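Local atomic coordinates of haloacid dehalogenase-like hydrolase (Klebsiella pneumoniae subsp. pneumoniae, PDB entry 3PGV), a protein that probably acts as a magnesium-dependent phosphatase of the Cof family in the haloacid dehalogenase superfamily, and here binds a calcium ion. Residues A[118-123]-A[173-178]; A[181-186]-A[199-204]; A[112-117]-A[166-171]; A[212-217]-A[238-243]; A[66-71]-A[79-84]. All blocks are in the same frame, centred on the assembly; numbering follows the deposited sequence.

How the contacts relate
From the N terminus, contact 5 closes first, a short loop within the beta-alpha-beta unit of strands 56-60 and 80-83 and helix 69-75. Contact 3 opens next at 112-117 and contact 1 at 118-123; they close in the same order, at 166-171 and 173-178, so these two loops cross. Contact 2 then closes the short loop from 181-186 to 199-204 by way of strand 191-195. Contacts 1, 2 and 3 all belong to the six-stranded sheet, consistent with the cap of Cof-type phosphatases. Contact 4 closes the loop from 212-217 to 238-243 by way of strand 228-232 and returns to the core sheet, where Val217 and Ala213 pack on Tyr80 and Ile82 of contact 5.

Contact 1. Residues A[118-123]-A[173-178]; sequences PKIVTN and HEHLLP
Where helix 173-187 packs on the six-stranded sheet of a domain consistent with a Cof-type cap, Lys119 and Ile120, on the way into strand 121-126, meet His175 of that helix. The imidazole is the centre of the contact. With chi1 at -173° it swings away from the backbone N and out from the helix toward 118-123. The aliphatic part of Lys119 then runs over one ring face: its CD stands 4.0 Å from the centroid of the His175 ring and only 5° off the ring normal, the geometry of a CH-pi contact. A bend at chi3 of Lys119 (72°) keeps CE over the ring as well, and carries NZ on toward Asp172, with which it forms a salt bridge. Ile120 approaches differently. Its CG1 lies in the ring plane at the edge, 3.7 Å from His175 CD2, and its CD1 comes within 3.7 Å of the same carbon at a slant. The ethyl branch also continues inward, Ile120 CD1 lying 4.2 Å from Leu176 CD2, where the helix turns its apolar side to the sheet. Outside the two segments, His175 NE2 is hydrogen-bonded to Asp117 OD2. That bond, with Lys119 above one face and Ile120 at the edge, fixes the ring's rotation. Asp117 would tend to favour a protonated imidazole, and the opposing charge of Lys119 NZ, 3.8 Å from His175 ND1, is probably offset in part by its salt bridge to Asp172.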
# COMPACT_ATOMS: atom_id res chain seq x y z
N PRO A 118 -21.64 9.27 -12.05
CA PRO A 118 -20.78 10.39 -12.45
C PRO A 118 -19.83 10.86 -11.34
O PRO A 118 -18.84 11.53 -11.63
CB PRO A 118 -21.79 11.49 -12.83
CG PRO A 118 -23.02 11.15 -12.08
CD PRO A 118 -23.07 9.66 -12.04
N LYS A 119 -20.13 10.50 -10.07
CA LYS A 119 -19.32 10.91 -8.92
C LYS A 119 -18.08 10.03 -8.74
O LYS A 119 -17.11 10.46 -8.12
CB LYS A 119 -20.17 10.92 -7.63
CG LYS A 119 -21.31 11.95 -7.66
CD LYS A 119 -22.16 11.92 -6.37
CE LYS A 119 -21.43 12.52 -5.18
NZ LYS A 119 -22.28 12.51 -3.96
N ILE A 120 -18.11 8.78 -9.28
CA ILE A 120 -16.99 7.85 -9.10
C ILE A 120 -16.23 7.58 -10.43
O ILE A 120 -16.85 7.36 -11.46
CB ILE A 120 -17.47 6.52 -8.46
CG1 ILE A 120 -18.23 6.78 -7.14
CG2 ILE A 120 -16.29 5.56 -8.25
CD1 ILE A 120 -18.98 5.51 -6.55
N VAL A 121 -14.90 7.56 -10.36
CA VAL A 121 -14.05 7.12 -11.47
C VAL A 121 -13.48 5.73 -11.11
O VAL A 121 -13.00 5.53 -9.98
CB VAL A 121 -12.91 8.14 -11.80
CG1 VAL A 121 -11.90 7.55 -12.78
CG2 VAL A 121 -13.49 9.46 -12.33
N THR A 122 -13.60 4.76 -12.02
CA THR A 122 -13.06 3.41 -11.79
C THR A 122 -11.64 3.30 -12.37
O THR A 122 -11.43 3.55 -13.56
CB THR A 122 -14.00 2.34 -12.36
OG1 THR A 122 -15.29 2.51 -11.78
CG2 THR A 122 -13.48 0.90 -12.10
N ASN A 123 -10.67 2.92 -11.52
CA ASN A 123 -9.28 2.77 -11.93
C ASN A 123 -8.86 1.33 -11.81
O ASN A 123 -9.30 0.63 -10.91
CB ASN A 123 -8.37 3.65 -11.08
CG ASN A 123 -8.66 5.11 -11.17
OD1 ASN A 123 -8.01 5.85 -11.88
ND2 ASN A 123 -9.61 5.58 -10.37
N HIS A 173 -16.24 11.41 0.11
CA HIS A 173 -15.91 10.22 0.90
C HIS A 173 -17.16 9.45 1.32
O HIS A 173 -17.18 8.23 1.22
CB HIS A 173 -15.10 10.61 2.15
CG HIS A 173 -14.95 9.48 3.13
ND1 HIS A 173 -14.21 8.36 2.83
CD2 HIS A 173 -15.49 9.33 4.36
CE1 HIS A 173 -14.33 7.55 3.88
NE2 HIS A 173 -15.07 8.10 4.83
N GLU A 174 -18.19 10.18 1.81
CA GLU A 174 -19.44 9.58 2.27
C GLU A 174 -20.12 8.77 1.16
O GLU A 174 -20.83 7.82 1.46
CB GLU A 174 -20.39 10.66 2.83
CG GLU A 174 -20.03 11.19 4.21
CD GLU A 174 -18.73 11.98 4.33
OE1 GLU A 174 -18.35 12.68 3.36
OE2 GLU A 174 -18.15 11.97 5.44
N HIS A 175 -19.92 9.16 -0.11
CA HIS A 175 -20.52 8.47 -1.25
C HIS A 175 -19.85 7.08 -1.49
O HIS A 175 -20.51 6.17 -1.99
CB HIS A 175 -20.45 9.34 -2.51
CG HIS A 175 -21.18 8.77 -3.68
ND1 HIS A 175 -22.56 8.77 -3.74
CD2 HIS A 175 -20.70 8.23 -4.81
CE1 HIS A 175 -22.88 8.19 -4.88
NE2 HIS A 175 -21.79 7.87 -5.58
N LEU A 176 -18.57 6.93 -1.07
CA LEU A 176 -17.82 5.67 -1.22
C LEU A 176 -18.17 4.64 -0.15
O LEU A 176 -18.04 3.44 -0.39
CB LEU A 176 -16.30 5.93 -1.23
CG LEU A 176 -15.73 6.63 -2.47
CD1 LEU A 176 -14.25 6.94 -2.30
CD2 LEU A 176 -15.95 5.79 -3.72
N LEU A 177 -18.59 5.11 1.05
CA LEU A 177 -18.93 4.22 2.17
C LEU A 177 -19.98 3.12 1.83
O LEU A 177 -19.73 1.94 2.12
CB LEU A 177 -19.36 5.03 3.41
CG LEU A 177 -18.23 5.82 4.09
CD1 LEU A 177 -18.78 6.78 5.11
CD2 LEU A 177 -17.20 4.88 4.71
N PRO A 178 -21.14 3.45 1.18
CA PRO A 178 -22.10 2.39 0.82
C PRO A 178 -21.54 1.42 -0.24
O PRO A 178 -21.94 0.25 -0.26
CB PRO A 178 -23.33 3.16 0.32
CG PRO A 178 -23.12 4.57 0.77
CD PRO A 178 -21.65 4.77 0.79

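Contact 2. Residues A[181-186]-A[199-204]; sequences QAMNAR and TCLEVM
Selenomethionine Met183 reaches Leu201 and Val203 with a side chain that runs straight through chi2 (-174°) and bends only at the last torsion (chi3 -59°), turning its CE methyl across the two strand residues. On the strand, Val203 has CG1 anti to the backbone N, which places CG2, lying beside that N, within reach of the methyl. The result is one methyl touching two branches: Met183 CE lies 3.6 Å from Leu201 CD2, and it is also 3.6 Å from Val203 CG2. With Leu201 the approach is tip to tip, whereas the selenomethionine chain slants across Val203, whose CG2 is additionally 3.9 Å from Met183 SE. Leu201 and Val203 are two apart in strand 200-205, so alternation puts both on the face that helix 173-187 covers, while Glu202 between them points away and forms a salt bridge with Lys165. The arrangement is alpha/beta packing of a helix on a sheet: the chain leaves helix 173-187, runs out along the sheet-edge strand 191-195 and returns antiparallel as strand 200-205. Leu110 of helix 104-110 touches both Met183 and Val203, and Phe168 of the neighbouring strand also meets the selenomethionine side chain.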
# COMPACT_ATOMS: atom_id res chain seq x y z
N GLN A 181 -19.50 -1.22 1.63
CA GLN A 181 -20.40 -2.19 2.23
C GLN A 181 -20.95 -3.16 1.22
O GLN A 181 -21.05 -4.34 1.53
CB GLN A 181 -21.56 -1.48 2.97
CG GLN A 181 -21.33 -1.36 4.45
CD GLN A 181 -21.46 -2.69 5.18
OE1 GLN A 181 -20.72 -2.99 6.11
NE2 GLN A 181 -22.41 -3.53 4.75
N ALA A 182 -21.42 -2.67 0.07
CA ALA A 182 -22.05 -3.53 -0.94
C ALA A 182 -21.07 -4.56 -1.50
O ALA A 182 -21.45 -5.71 -1.71
CB ALA A 182 -22.63 -2.69 -2.07
N MSE A 183 -19.80 -4.15 -1.72
CA MSE A 183 -18.79 -5.05 -2.27
C MSE A 183 -18.37 -6.10 -1.27
O MSE A 183 -18.29 -7.27 -1.63
CB MSE A 183 -17.59 -4.26 -2.81
CG MSE A 183 -17.95 -3.37 -4.01
SE MSE A 183 -16.44 -2.52 -4.82
CE MSE A 183 -15.75 -1.55 -3.27
N ASN A 184 -18.21 -5.72 0.03
CA ASN A 184 -17.92 -6.69 1.10
C ASN A 184 -19.03 -7.72 1.23
O ASN A 184 -18.75 -8.92 1.33
CB ASN A 184 -17.64 -5.98 2.45
CG ASN A 184 -16.26 -5.36 2.54
OD1 ASN A 184 -15.28 -5.86 1.94
ND2 ASN A 184 -16.11 -4.32 3.35
N ALA A 185 -20.28 -7.27 1.16
CA ALA A 185 -21.42 -8.19 1.26
C ALA A 185 -21.51 -9.08 0.00
O ALA A 185 -21.89 -10.25 0.11
CB ALA A 185 -22.72 -7.41 1.45
N ARG A 186 -21.16 -8.53 -1.17
CA ARG A 186 -21.23 -9.24 -2.45
C ARG A 186 -20.20 -10.38 -2.57
O ARG A 186 -20.55 -11.47 -3.04
CB ARG A 186 -21.10 -8.26 -3.62
CG ARG A 186 -21.16 -8.92 -4.98
CD ARG A 186 -21.28 -7.90 -6.08
NE ARG A 186 -21.24 -8.54 -7.38
CZ ARG A 186 -21.63 -7.96 -8.51
NH1 ARG A 186 -22.11 -6.72 -8.49
NH2 ARG A 186 -21.56 -8.61 -9.66
N THR A 199 -10.77 9.46 -0.35
CA THR A 199 -11.31 9.59 -1.70
C THR A 199 -10.93 8.44 -2.60
O THR A 199 -11.20 8.49 -3.81
CB THR A 199 -10.84 10.92 -2.32
OG1 THR A 199 -9.41 10.93 -2.30
CG2 THR A 199 -11.40 12.14 -1.59
N CYS A 200 -10.29 7.40 -2.05
CA CYS A 200 -9.84 6.27 -2.85
C CYS A 200 -10.17 4.94 -2.19
O CYS A 200 -9.56 4.59 -1.18
CB CYS A 200 -8.35 6.39 -3.16
SG CYS A 200 -7.74 5.14 -4.31
N LEU A 201 -11.19 4.24 -2.71
CA LEU A 201 -11.63 2.94 -2.19
C LEU A 201 -11.06 1.84 -3.05
O LEU A 201 -11.36 1.78 -4.25
CB LEU A 201 -13.18 2.89 -2.19
CG LEU A 201 -13.82 1.61 -1.61
CD1 LEU A 201 -13.36 1.36 -0.17
CD2 LEU A 201 -15.32 1.68 -1.70
N GLU A 202 -10.18 1.00 -2.47
CA GLU A 202 -9.42 -0.00 -3.22
C GLU A 202 -9.90 -1.41 -3.01
O GLU A 202 -10.36 -1.77 -1.92
CB GLU A 202 -7.92 0.12 -2.91
CG GLU A 202 -7.45 1.56 -2.90
CD GLU A 202 -5.96 1.77 -3.02
OE1 GLU A 202 -5.24 0.79 -3.31
OE2 GLU A 202 -5.53 2.94 -2.95
N VAL A 203 -9.76 -2.26 -4.07
CA VAL A 203 -10.15 -3.66 -4.00
C VAL A 203 -9.03 -4.54 -4.48
O VAL A 203 -8.60 -4.41 -5.63
CB VAL A 203 -11.48 -3.97 -4.76
CG1 VAL A 203 -11.93 -5.40 -4.50
CG2 VAL A 203 -12.58 -2.98 -4.36
N MSE A 204 -8.55 -5.44 -3.62
CA MSE A 204 -7.55 -6.44 -3.96
C MSE A 204 -8.18 -7.82 -3.76
O MSE A 204 -9.27 -7.93 -3.20
CB MSE A 204 -6.30 -6.31 -3.05
CG MSE A 204 -5.37 -5.15 -3.43
SE MSE A 204 -6.12 -3.39 -3.10
CE MSE A 204 -6.57 -3.55 -1.15

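Contact 3. Residues A[112-117]-A[166-171]; sequences EIVRND and VFFTCE
Ile113 and Val114 both approach the Phe168 ring from the same side of its plane, each with its CG2 methyl and each at a slant. Between them they take the CD1-CE1-CZ stretch of the ring. Val114 CG2 is 3.6 Å from Phe168 CD1 and 3.7 Å from Phe168 CE1, its side chain inclined to the aromatic one. Ile113, crossing the phenylalanine side chain at about a right angle, sets CG2 at 3.8 Å from Phe168 CZ and touches CE1 as well, so that CE1 is shared. In Val114 (chi1 -75°), CG2 falls between the backbone N and the carbonyl carbon, and this branch is the one that faces the ring. The segment carrying both residues is irregular. A type I turn runs from Val114 to Asp117, closed by a 3.3 Å bond from Asp117 N to Val114 O. Away from the ring, Arg115 NH1 forms a salt bridge with Glu112 OE2 at 3.0 Å. Phe168, on strand 163-169, is flanked in the sheet by strands 121-126 and 200-205, whose Thr122 and Val203 touch it; Leu179 of helix 173-187 packs on it too, while the loop after helix 104-110 supplies Ile113 and Val114.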
# COMPACT_ATOMS: atom_id res chain seq x y z
N GLU A 112 -17.10 -2.53 -14.15
CA GLU A 112 -18.36 -1.95 -14.59
C GLU A 112 -19.35 -1.68 -13.46
O GLU A 112 -20.42 -1.13 -13.72
CB GLU A 112 -19.02 -2.89 -15.65
CG GLU A 112 -18.18 -3.05 -16.92
CD GLU A 112 -17.86 -1.73 -17.61
OE1 GLU A 112 -18.79 -0.90 -17.77
OE2 GLU A 112 -16.68 -1.52 -17.97
N ILE A 113 -19.02 -2.07 -12.21
CA ILE A 113 -19.96 -1.96 -11.08
C ILE A 113 -20.55 -0.55 -10.91
O ILE A 113 -21.75 -0.42 -10.62
CB ILE A 113 -19.38 -2.56 -9.76
CG1 ILE A 113 -20.49 -2.77 -8.70
CG2 ILE A 113 -18.20 -1.72 -9.21
CD1 ILE A 113 -20.08 -3.61 -7.42
N VAL A 114 -19.74 0.50 -11.14
CA VAL A 114 -20.22 1.89 -11.01
C VAL A 114 -19.90 2.71 -12.26
O VAL A 114 -19.54 3.87 -12.15
CB VAL A 114 -19.69 2.57 -9.71
CG1 VAL A 114 -20.45 2.07 -8.49
CG2 VAL A 114 -18.19 2.37 -9.55
N ARG A 115 -20.07 2.10 -13.45
CA ARG A 115 -19.81 2.78 -14.72
C ARG A 115 -20.63 4.06 -14.85
O ARG A 115 -20.12 5.08 -15.34
CB ARG A 115 -20.11 1.85 -15.89
CG ARG A 115 -19.78 2.47 -17.24
CD ARG A 115 -18.55 1.86 -17.79
NE ARG A 115 -17.68 2.82 -18.43
CZ ARG A 115 -16.46 2.53 -18.86
NH1 ARG A 115 -15.97 1.31 -18.71
NH2 ARG A 115 -15.72 3.47 -19.43
N ASN A 116 -21.91 4.01 -14.44
CA ASN A 116 -22.86 5.11 -14.64
C ASN A 116 -22.94 6.07 -13.45
O ASN A 116 -23.83 6.92 -13.43
CB ASN A 116 -24.23 4.56 -15.00
CG ASN A 116 -24.21 3.68 -16.23
OD1 ASN A 116 -24.61 2.52 -16.19
ND2 ASN A 116 -23.63 4.19 -17.32
N ASP A 117 -22.01 5.97 -12.49
CA ASP A 117 -21.99 6.90 -11.37
C ASP A 117 -21.08 8.09 -11.72
O ASP A 117 -19.87 7.93 -11.77
CB ASP A 117 -21.53 6.20 -10.08
CG ASP A 117 -21.81 6.96 -8.80
OD1 ASP A 117 -21.71 8.20 -8.81
OD2 ASP A 117 -22.03 6.31 -7.76
N VAL A 166 -8.32 -2.87 -8.27
CA VAL A 166 -9.25 -1.91 -8.84
C VAL A 166 -9.51 -0.86 -7.75
O VAL A 166 -9.64 -1.23 -6.57
CB VAL A 166 -10.59 -2.57 -9.31
CG1 VAL A 166 -11.59 -1.51 -9.80
CG2 VAL A 166 -10.33 -3.62 -10.38
N PHE A 167 -9.47 0.43 -8.10
CA PHE A 167 -9.72 1.47 -7.10
C PHE A 167 -10.67 2.53 -7.58
O PHE A 167 -10.63 2.94 -8.74
CB PHE A 167 -8.41 2.07 -6.54
CG PHE A 167 -7.44 2.63 -7.57
CD1 PHE A 167 -6.62 1.78 -8.31
CD2 PHE A 167 -7.24 4.00 -7.68
CE1 PHE A 167 -5.69 2.30 -9.21
CE2 PHE A 167 -6.30 4.52 -8.56
CZ PHE A 167 -5.52 3.66 -9.31
N PHE A 168 -11.58 2.93 -6.71
CA PHE A 168 -12.63 3.88 -7.02
C PHE A 168 -12.32 5.22 -6.41
O PHE A 168 -12.15 5.31 -5.19
CB PHE A 168 -13.99 3.35 -6.53
CG PHE A 168 -14.30 1.97 -7.05
CD1 PHE A 168 -14.89 1.79 -8.30
CD2 PHE A 168 -13.95 0.83 -6.32
CE1 PHE A 168 -15.13 0.51 -8.81
CE2 PHE A 168 -14.19 -0.45 -6.82
CZ PHE A 168 -14.79 -0.60 -8.06
N THR A 169 -12.14 6.25 -7.26
CA THR A 169 -11.84 7.60 -6.78
C THR A 169 -13.08 8.48 -6.84
O THR A 169 -13.83 8.43 -7.81
CB THR A 169 -10.62 8.21 -7.53
OG1 THR A 169 -10.89 8.20 -8.93
CG2 THR A 169 -9.31 7.44 -7.25
N CYS A 170 -13.33 9.22 -5.75
CA CYS A 170 -14.51 10.08 -5.60
C CYS A 170 -14.19 11.15 -4.55
O CYS A 170 -13.78 10.82 -3.45
CB CYS A 170 -15.73 9.25 -5.20
SG CYS A 170 -17.22 10.22 -4.86
N GLU A 171 -14.41 12.44 -4.88
CA GLU A 171 -14.17 13.55 -3.95
C GLU A 171 -15.06 13.45 -2.70
O GLU A 171 -14.65 13.86 -1.61
CB GLU A 171 -14.40 14.90 -4.66
CG GLU A 171 -13.36 15.19 -5.74
CD GLU A 171 -13.59 16.47 -6.53
OE1 GLU A 171 -14.67 16.59 -7.16
OE2 GLU A 171 -12.65 17.30 -6.60

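Contact 4. Residues A[212-217]-A[238-243]; sequences HALEAV and AEMLSM
Selenomethionine Met243 lays its selenium over the ring of His212 where two helices of the Rossmann-like haloacid dehalogenase core, 210-220 and 238-243, pack side by side. Their short axes approach to 9.3 Å at an angle of 50°. Met243 SE stands 4.2 Å from the centroid of the His212 ring and 11° off its normal, a sulfur-aromatic type of contact with selenium in place of sulfur. The chain of Met243 is nearly straight to SE and then bends at chi3 (70°), so that CE also stays over that face and comes within 3.6 Å of Glu215 OE1, one helical turn on from the histidine. His212 is held by its polar end as well, for ND1 is hydrogen-bonded to Ser209. The second meeting point is apolar: Leu214 CD2 is 3.8 Å from Met240 CG, the two side chains crossing at about a right angle. In each, CG points away from the backbone N, and the leucine's CD2 meets the selenomethionine at a methylene of its chain. The side chain of Met240 continues to the sheet, touching Ala60 and Ala230, and lies about 4 Å from that of the calcium ligand Asp27. Within helix 238-243 the carbonyl of Ala238 accepts twice, Ser242 OG reaching Ala238 O at 2.8 Å and Ser242 N reaching it at 3.1 Å from the opposite face of the carbonyl plane.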
# COMPACT_ATOMS: atom_id res chain seq x y z
N HIS A 212 -0.33 -9.52 4.78
CA HIS A 212 -0.12 -10.87 4.24
C HIS A 212 1.13 -10.91 3.38
O HIS A 212 1.86 -11.90 3.43
CB HIS A 212 -1.34 -11.34 3.44
CG HIS A 212 -2.57 -11.51 4.28
ND1 HIS A 212 -3.43 -10.44 4.53
CD2 HIS A 212 -3.04 -12.60 4.92
CE1 HIS A 212 -4.39 -10.93 5.30
NE2 HIS A 212 -4.20 -12.22 5.57
N ALA A 213 1.42 -9.80 2.64
CA ALA A 213 2.63 -9.71 1.85
C ALA A 213 3.87 -9.59 2.75
O ALA A 213 4.90 -10.23 2.48
CB ALA A 213 2.56 -8.54 0.90
N LEU A 214 3.74 -8.84 3.89
CA LEU A 214 4.82 -8.71 4.88
C LEU A 214 5.16 -10.06 5.47
O LEU A 214 6.34 -10.40 5.58
CB LEU A 214 4.45 -7.71 5.99
CG LEU A 214 5.47 -7.60 7.14
CD1 LEU A 214 6.84 -7.17 6.63
CD2 LEU A 214 4.97 -6.69 8.23
N GLU A 215 4.14 -10.86 5.81
CA GLU A 215 4.35 -12.22 6.33
C GLU A 215 5.15 -13.06 5.32
O GLU A 215 6.10 -13.74 5.70
CB GLU A 215 3.02 -12.89 6.65
CG GLU A 215 3.18 -14.30 7.21
CD GLU A 215 1.93 -14.92 7.80
OE1 GLU A 215 0.83 -14.68 7.25
OE2 GLU A 215 2.06 -15.71 8.76
N ALA A 216 4.78 -12.98 4.01
CA ALA A 216 5.46 -13.73 2.94
C ALA A 216 6.92 -13.26 2.79
O ALA A 216 7.83 -14.10 2.70
CB ALA A 216 4.72 -13.54 1.62
N VAL A 217 7.15 -11.94 2.83
CA VAL A 217 8.49 -11.36 2.71
C VAL A 217 9.36 -11.73 3.91
O VAL A 217 10.50 -12.15 3.73
CB VAL A 217 8.44 -9.83 2.46
CG1 VAL A 217 9.82 -9.21 2.60
CG2 VAL A 217 7.83 -9.52 1.10
N ALA A 238 -3.93 -1.56 8.11
CA ALA A 238 -4.56 -2.18 9.29
C ALA A 238 -4.09 -3.63 9.54
O ALA A 238 -3.65 -3.94 10.65
CB ALA A 238 -6.07 -2.11 9.17
N GLU A 239 -4.12 -4.50 8.49
CA GLU A 239 -3.67 -5.90 8.63
C GLU A 239 -2.17 -5.95 8.97
O GLU A 239 -1.78 -6.66 9.89
CB GLU A 239 -3.97 -6.74 7.36
CG GLU A 239 -5.44 -6.77 6.96
CD GLU A 239 -5.92 -5.59 6.12
OE1 GLU A 239 -5.10 -4.70 5.80
OE2 GLU A 239 -7.12 -5.57 5.76
N MSE A 240 -1.36 -5.15 8.27
CA MSE A 240 0.09 -5.09 8.50
C MSE A 240 0.42 -4.69 9.93
O MSE A 240 1.27 -5.32 10.56
CB MSE A 240 0.77 -4.13 7.50
CG MSE A 240 2.29 -4.10 7.64
SE MSE A 240 3.16 -2.98 6.34
CE MSE A 240 2.47 -1.28 6.86
N LEU A 241 -0.26 -3.65 10.45
CA LEU A 241 0.01 -3.14 11.78
C LEU A 241 -0.42 -4.08 12.88
O LEU A 241 0.23 -4.14 13.92
CB LEU A 241 -0.62 -1.74 11.98
CG LEU A 241 -0.12 -0.63 11.03
CD1 LEU A 241 -0.79 0.69 11.36
CD2 LEU A 241 1.38 -0.49 11.09
N SER A 242 -1.52 -4.83 12.67
CA SER A 242 -2.01 -5.77 13.69
C SER A 242 -1.34 -7.15 13.60
O SER A 242 -1.20 -7.81 14.62
CB SER A 242 -3.53 -5.89 13.63
OG SER A 242 -3.98 -6.19 12.32
N MSE A 243 -0.91 -7.56 12.39
CA MSE A 243 -0.22 -8.87 12.21
C MSE A 243 1.25 -8.81 12.63
O MSE A 243 1.81 -9.82 13.00
CB MSE A 243 -0.33 -9.36 10.76
CG MSE A 243 -1.73 -9.74 10.35
SE MSE A 243 -1.90 -9.97 8.43
CE MSE A 243 -0.86 -11.61 8.20

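Contact 5. Residues A[66-71]-A[79-84]; sequences IDVGQI and SYMITS
Val68 sits at the N-cap position of helix 69-75, with phi/psi of -113°/11°, and its CA is 8.4 Å from that of Thr83 on strand 80-83, the closest backbone approach of the two segments. The contact lies inside a beta-alpha-beta crossover of the Rossmann-like core, in which strand 56-60 leads through the helix to the parallel strand 80-83. Val68 makes the close contacts from segment 66-71, directing its side chain at the sheet. At chi1 -65° its CG2 methyl falls between the backbone N and the carbonyl carbon, and this branch does the touching. Met81 and Thr83, two apart along the strand, turn their side chains to the same face and receive that methyl between them. Val68 CG2 is 4.1 Å from Met81 CG, the valine and the selenomethionine sliding past each other in opposite directions. CG of Met81 is anti to the backbone N, and turns about the CB-CG and CG-SE bonds fold the chain back, so that Met81 SE also stays 4.2 Å from Val68 CG2. Met81 also touches Phe59 of strand 56-60, while Thr83 touches Arg88 of the antiparallel neighbour 88-90. The metal site is near: the side chain of Val68 lies about 6 Å from that of the calcium ligand Asp29. With Thr83 the approach is slanting and methyl to methyl, Val68 CG2 coming to 3.9 Å from Thr83 CG2, whereas Val68 CG1 stays 4.7 Å from Thr83 CG2.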
# COMPACT_ATOMS: atom_id res chain seq x y z
N ILE A 66 5.91 0.80 -10.78
CA ILE A 66 6.47 1.83 -11.66
C ILE A 66 6.43 3.19 -10.97
O ILE A 66 7.36 4.00 -11.14
CB ILE A 66 5.72 1.85 -13.03
CG1 ILE A 66 5.92 0.52 -13.78
CG2 ILE A 66 6.17 3.06 -13.90
CD1 ILE A 66 4.98 0.32 -14.98
N ASP A 67 5.40 3.42 -10.12
CA ASP A 67 5.17 4.68 -9.41
C ASP A 67 6.06 4.84 -8.14
O ASP A 67 6.02 5.87 -7.49
CB ASP A 67 3.68 4.79 -9.05
CG ASP A 67 3.06 6.15 -9.29
OD1 ASP A 67 3.82 7.13 -9.43
OD2 ASP A 67 1.82 6.24 -9.29
N VAL A 68 6.87 3.82 -7.80
CA VAL A 68 7.80 3.93 -6.65
C VAL A 68 9.26 3.93 -7.12
O VAL A 68 10.17 3.81 -6.29
CB VAL A 68 7.55 2.87 -5.53
CG1 VAL A 68 6.20 3.08 -4.88
CG2 VAL A 68 7.68 1.45 -6.06
N GLY A 69 9.46 4.07 -8.43
CA GLY A 69 10.78 4.07 -9.05
C GLY A 69 11.75 5.08 -8.47
O GLY A 69 12.87 4.72 -8.10
N GLN A 70 11.31 6.34 -8.35
CA GLN A 70 12.18 7.39 -7.82
C GLN A 70 12.47 7.17 -6.32
O GLN A 70 13.58 7.44 -5.87
CB GLN A 70 11.58 8.79 -8.08
CG GLN A 70 12.62 9.90 -7.97
CD GLN A 70 12.03 11.29 -8.05
OE1 GLN A 70 10.80 11.49 -8.10
NE2 GLN A 70 12.89 12.30 -7.99
N ILE A 71 11.48 6.65 -5.57
CA ILE A 71 11.67 6.34 -4.15
C ILE A 71 12.71 5.25 -3.96
O ILE A 71 13.67 5.44 -3.20
CB ILE A 71 10.33 6.02 -3.45
CG1 ILE A 71 9.44 7.29 -3.36
CG2 ILE A 71 10.58 5.42 -2.04
CD1 ILE A 71 8.07 7.03 -3.04
N SER A 79 16.23 -3.55 -0.55
CA SER A 79 15.04 -3.92 0.23
C SER A 79 13.97 -4.57 -0.63
O SER A 79 13.91 -4.32 -1.83
CB SER A 79 14.46 -2.68 0.92
OG SER A 79 14.16 -1.67 -0.02
N TYR A 80 13.08 -5.36 0.01
CA TYR A 80 11.92 -5.93 -0.67
C TYR A 80 10.87 -4.83 -0.80
O TYR A 80 10.72 -3.99 0.11
CB TYR A 80 11.35 -7.11 0.11
CG TYR A 80 12.04 -8.43 -0.19
CD1 TYR A 80 11.77 -9.14 -1.35
CD2 TYR A 80 12.91 -9.00 0.74
CE1 TYR A 80 12.39 -10.35 -1.62
CE2 TYR A 80 13.52 -10.23 0.49
CZ TYR A 80 13.26 -10.91 -0.69
OH TYR A 80 13.86 -12.12 -0.94
N MSE A 81 10.17 -4.79 -1.94
CA MSE A 81 9.18 -3.76 -2.21
C MSE A 81 7.80 -4.38 -2.39
O MSE A 81 7.59 -5.18 -3.31
CB MSE A 81 9.59 -2.96 -3.47
CG MSE A 81 8.70 -1.75 -3.75
SE MSE A 81 8.85 -0.33 -2.39
CE MSE A 81 10.78 -0.12 -2.38
N ILE A 82 6.86 -4.05 -1.47
CA ILE A 82 5.47 -4.49 -1.56
C ILE A 82 4.68 -3.39 -2.24
O ILE A 82 4.66 -2.26 -1.73
CB ILE A 82 4.89 -4.80 -0.14
CG1 ILE A 82 5.61 -5.99 0.51
CG2 ILE A 82 3.38 -5.01 -0.19
CD1 ILE A 82 5.25 -6.18 1.98
N THR A 83 4.08 -3.67 -3.41
CA THR A 83 3.26 -2.66 -4.11
C THR A 83 1.83 -3.16 -4.34
O THR A 83 1.52 -4.31 -4.01
CB THR A 83 3.94 -2.22 -5.41
OG1 THR A 83 4.09 -3.34 -6.28
CG2 THR A 83 5.29 -1.53 -5.16
N SER A 84 0.94 -2.28 -4.85
CA SER A 84 -0.49 -2.59 -5.06
C SER A 84 -1.12 -3.28 -3.82
O SER A 84 -1.91 -4.22 -3.96
CB SER A 84 -0.69 -3.43 -6.32
OG SER A 84 -0.42 -2.68 -7.50